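Local structure of enoyl-CoA hydratase carB homologue (5O34) at residues Y163-E168 with L220-A225; D147-G152 with Q169-M174. The protein probably acts as a crotonase-family lyase in thienamycin biosynthesis, a homologue of the carbapenem enzyme CarB. One frame throughout, in Å; residues are numbered along the deposited sequence.

Contact 1. Residues Y163-E168 with L220-A225; sequences YRLGSE and LHETVA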
# COMPACT_ATOMS: atom_id res chain seq x y z
N TYR A 163 10.99 -3.50 11.66
CA TYR A 163 10.09 -3.27 12.79
C TYR A 163 10.47 -1.99 13.49
O TYR A 163 11.59 -1.84 13.96
CB TYR A 163 10.15 -4.47 13.78
CG TYR A 163 8.90 -4.70 14.61
CD1 TYR A 163 8.02 -5.74 14.30
CD2 TYR A 163 8.64 -3.94 15.75
CE1 TYR A 163 6.89 -5.99 15.10
CE2 TYR A 163 7.51 -4.18 16.54
CZ TYR A 163 6.65 -5.21 16.21
OH TYR A 163 5.55 -5.44 17.00
N ARG A 164 9.53 -1.04 13.53
CA ARG A 164 9.74 0.23 14.20
C ARG A 164 8.94 0.24 15.49
O ARG A 164 7.71 0.13 15.48
CB ARG A 164 9.38 1.41 13.28
CG ARG A 164 10.30 1.49 12.06
CD ARG A 164 9.83 2.51 11.05
NE ARG A 164 8.59 2.13 10.38
CZ ARG A 164 8.50 1.30 9.34
NH1 ARG A 164 9.59 0.73 8.84
NH2 ARG A 164 7.32 1.03 8.79
N LEU A 165 9.65 0.30 16.61
CA LEU A 165 9.08 0.34 17.94
C LEU A 165 9.22 1.75 18.47
O LEU A 165 10.32 2.29 18.55
CB LEU A 165 9.80 -0.67 18.83
CG LEU A 165 9.30 -0.86 20.25
CD1 LEU A 165 7.90 -1.46 20.29
CD2 LEU A 165 10.24 -1.73 21.02
N GLY A 166 8.07 2.35 18.77
CA GLY A 166 8.04 3.72 19.26
C GLY A 166 7.59 3.84 20.70
O GLY A 166 6.74 3.07 21.16
N SER A 167 8.17 4.81 21.42
CA SER A 167 7.74 5.14 22.77
C SER A 167 6.57 6.11 22.55
O SER A 167 6.44 6.65 21.45
CB SER A 167 8.86 5.82 23.55
OG SER A 167 9.04 7.18 23.18
N GLU A 168 5.75 6.37 23.57
CA GLU A 168 4.66 7.31 23.35
C GLU A 168 5.16 8.79 23.24
O GLU A 168 4.37 9.69 22.96
CB GLU A 168 3.52 7.12 24.36
CG GLU A 168 2.55 6.04 23.89
CD GLU A 168 2.28 4.88 24.83
OE1 GLU A 168 2.02 3.76 24.34
OE2 GLU A 168 2.28 5.09 26.07
N LEU A 220 4.66 3.07 12.61
CA LEU A 220 5.19 2.30 13.74
C LEU A 220 4.51 0.94 13.71
O LEU A 220 3.33 0.86 13.37
CB LEU A 220 4.92 2.97 15.10
CG LEU A 220 5.63 4.30 15.40
CD1 LEU A 220 5.23 4.82 16.75
CD2 LEU A 220 7.16 4.18 15.30
N HIS A 221 5.26 -0.12 14.00
CA HIS A 221 4.72 -1.48 14.04
C HIS A 221 4.11 -1.70 15.42
O HIS A 221 3.20 -2.52 15.57
CB HIS A 221 5.83 -2.51 13.81
CG HIS A 221 6.37 -2.52 12.41
ND1 HIS A 221 7.05 -1.43 11.88
CD2 HIS A 221 6.33 -3.51 11.48
CE1 HIS A 221 7.38 -1.78 10.64
NE2 HIS A 221 6.98 -3.02 10.37
N GLU A 222 4.63 -0.99 16.42
CA GLU A 222 4.21 -1.12 17.81
C GLU A 222 4.59 0.11 18.61
O GLU A 222 5.58 0.78 18.31
CB GLU A 222 4.85 -2.39 18.42
CG GLU A 222 4.41 -2.74 19.83
CD GLU A 222 5.15 -3.89 20.49
OE1 GLU A 222 5.72 -4.74 19.77
OE2 GLU A 222 5.13 -3.96 21.74
N THR A 223 3.78 0.39 19.65
CA THR A 223 3.98 1.45 20.62
C THR A 223 4.12 0.82 22.02
O THR A 223 3.52 -0.22 22.30
CB THR A 223 2.85 2.49 20.61
OG1 THR A 223 1.60 1.85 20.88
CG2 THR A 223 2.79 3.29 19.33
N VAL A 224 4.90 1.48 22.89
CA VAL A 224 5.12 1.12 24.30
C VAL A 224 5.34 2.39 25.10
O VAL A 224 5.65 3.44 24.52
CB VAL A 224 6.31 0.14 24.54
CG1 VAL A 224 5.96 -1.30 24.18
CG2 VAL A 224 7.59 0.61 23.85
N ALA A 225 5.22 2.29 26.42
CA ALA A 225 5.50 3.40 27.33
C ALA A 225 7.03 3.59 27.34
O ALA A 225 7.75 2.58 27.29
CB ALA A 225 5.02 3.05 28.73
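Tyr163 and His221 form an offset stack, their ring planes 27° apart, and each residue also offers an aliphatic carbon to the other's ring. His221 CB sits 3.5 Å from the Tyr163 ring centroid, over the face, while Tyr163 CA covers a face of the imidazole. The phenol OH of Tyr163 donates 2.9 Å to Glu222 OE1, on the anti lone pair of that oxygen. Arg232 holds the other carboxylate oxygen in a salt bridge. Next along, Arg164 O takes His221 N at 2.9 Å and, weakly, Glu222 N. The Arg164 guanidinium has His221 CE1 over one face, its plane turned 67° from that of the imidazole, and NE reaches Leu219 O. His221 NE2 is hydrogen-bonded to Gln200 OE1 of the second subunit. Leu165 runs alongside Glu222, with Leu165 CD1 3.7 Å from Glu222 CD. Gly166 N gives a nearly straight bond (175°) to Glu222 O, and Gly166 O accepts Val224 N at 3.0 Å; Leu220 CD1 lies 3.9 Å from Gly166 CA. This parallel pairing adds strand 222-224 as the outermost strand, within this chain, of the six-stranded sheet of the crotonase fold, with His221 turned to the trimer interface.

Contact 2. Residues D147-G152 with Q169-M174; sequences DGYAIG and QARLVM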
# COMPACT_ATOMS: atom_id res chain seq x y z
N ASP A 147 12.55 6.71 20.70
CA ASP A 147 12.14 7.30 21.99
C ASP A 147 11.89 8.80 21.89
O ASP A 147 11.54 9.44 22.88
CB ASP A 147 13.17 7.03 23.10
CG ASP A 147 12.60 6.89 24.51
OD1 ASP A 147 11.48 7.41 24.76
OD2 ASP A 147 13.25 6.27 25.36
N GLY A 148 12.08 9.35 20.70
CA GLY A 148 11.87 10.77 20.49
C GLY A 148 11.55 11.08 19.05
O GLY A 148 10.91 10.29 18.36
N TYR A 149 11.99 12.24 18.61
CA TYR A 149 11.81 12.70 17.25
C TYR A 149 12.58 11.83 16.22
O TYR A 149 13.72 11.44 16.46
CB TYR A 149 12.26 14.15 17.13
CG TYR A 149 11.21 15.17 17.48
CD1 TYR A 149 11.03 15.61 18.79
CD2 TYR A 149 10.44 15.76 16.48
CE1 TYR A 149 10.10 16.60 19.10
CE2 TYR A 149 9.51 16.76 16.78
CZ TYR A 149 9.34 17.17 18.09
OH TYR A 149 8.41 18.15 18.38
N ALA A 150 11.91 11.54 15.10
CA ALA A 150 12.45 10.84 13.93
C ALA A 150 12.04 11.75 12.76
O ALA A 150 10.87 11.79 12.37
CB ALA A 150 11.82 9.45 13.80
N ILE A 151 12.98 12.60 12.33
CA ILE A 151 12.81 13.63 11.31
C ILE A 151 13.69 13.33 10.07
O ILE A 151 14.80 12.81 10.23
CB ILE A 151 13.15 15.02 11.93
CG1 ILE A 151 12.37 15.30 13.23
CG2 ILE A 151 12.98 16.17 10.93
CD1 ILE A 151 12.94 16.48 14.09
N GLY A 152 13.19 13.69 8.88
CA GLY A 152 13.87 13.55 7.60
C GLY A 152 14.65 12.26 7.40
O GLY A 152 14.06 11.17 7.35
N GLN A 169 6.50 8.98 23.33
CA GLN A 169 7.20 10.26 23.16
C GLN A 169 7.68 10.40 21.70
O GLN A 169 8.14 11.48 21.30
CB GLN A 169 8.42 10.35 24.12
CG GLN A 169 8.07 10.50 25.61
CD GLN A 169 7.27 11.74 25.92
OE1 GLN A 169 6.04 11.69 26.06
NE2 GLN A 169 7.95 12.87 26.08
N ALA A 170 7.59 9.30 20.92
CA ALA A 170 8.00 9.28 19.51
C ALA A 170 7.13 10.20 18.68
O ALA A 170 5.90 10.18 18.81
CB ALA A 170 7.97 7.86 18.96
N ARG A 171 7.77 11.08 17.90
CA ARG A 171 7.11 12.03 17.02
C ARG A 171 7.79 11.94 15.64
O ARG A 171 9.01 12.04 15.55
CB ARG A 171 7.10 13.45 17.63
CG ARG A 171 6.15 13.53 18.83
CD ARG A 171 6.06 14.89 19.49
NE ARG A 171 5.25 15.83 18.71
CZ ARG A 171 3.93 15.92 18.76
NH1 ARG A 171 3.22 15.11 19.55
NH2 ARG A 171 3.29 16.81 18.01
N LEU A 172 7.00 11.64 14.60
CA LEU A 172 7.50 11.41 13.23
C LEU A 172 7.20 12.60 12.31
O LEU A 172 6.07 13.09 12.32
CB LEU A 172 6.89 10.10 12.70
CG LEU A 172 7.55 8.75 13.10
CD1 LEU A 172 7.80 8.59 14.59
CD2 LEU A 172 6.71 7.60 12.67
N VAL A 173 8.21 13.11 11.56
CA VAL A 173 8.07 14.27 10.69
C VAL A 173 8.88 14.08 9.42
O VAL A 173 9.99 13.57 9.43
CB VAL A 173 8.47 15.62 11.39
CG1 VAL A 173 7.61 16.80 10.92
CG2 VAL A 173 8.46 15.53 12.92
N MET A 174 8.30 14.60 8.32
CA MET A 174 8.93 14.69 7.01
C MET A 174 8.79 16.18 6.61
O MET A 174 7.96 16.47 5.76
CB MET A 174 8.28 13.77 5.96
CG MET A 174 8.93 12.42 5.84
SD MET A 174 10.68 12.42 5.50
CE MET A 174 10.83 10.86 5.42
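Arg171 O accepts the shortest bond of this contact, 3.0 Å from Ala150 N, and the CA-H of Tyr149 also leans on this oxygen, with Tyr149 CA 3.3 Å from Arg171 O. Three more backbone bonds continue the parallel pairing: Arg171 N to Gly148 O, Val173 N to Ala150 O, and Gly152 N to Val173 O. The first, from Arg171 N to Gly148 O, is 3.3 Å long and its donor stands well above the carbonyl plane of Gly148. Tyr149, Ile151, Arg171 and Val173 share one face of the sheet. There Tyr149 and Arg171 lie side by side, Arg171 CB over the centre of the phenol ring at 4.2 Å from its centroid, and the ring and guanidinium planes are 65° apart. Val173 CG2 approaches the ring edge near CD2 and also meets Ile151 CG1 at 3.9 Å. On the other face Ala150 CB touches Leu172 CD1, and Leu172 packs further on Leu155 and Trp209. Glu208 draws the two polar ends together: its OE1 forms a salt bridge with Arg171 NE, and its OE2 is weakly bonded by Tyr149 OH. One carboxylate thus joins neighbouring side chains from both strands, and the charge of Arg171 is probably offset by Glu208.

Contacts 1 and 2 interleave along the chain, their centres 11 Å apart. Strand 163-167 of contact 1 runs on through Glu168 into the 169-174 segment of contact 2, so the chain leaves the six-stranded sheet and enters the small three-stranded one. Strand 142-146 makes the same passage, since it pairs with 163-167 and continues into 147-152. Where the two paths turn, Ser167 OG meets Asp147 OD1 at 2.9 Å, a probable hydrogen bond, and Ser167 OG is also bonded to Gln169 N. Contact 1 also borders the second subunit, whereas no other chain of the assembly touches contact 2.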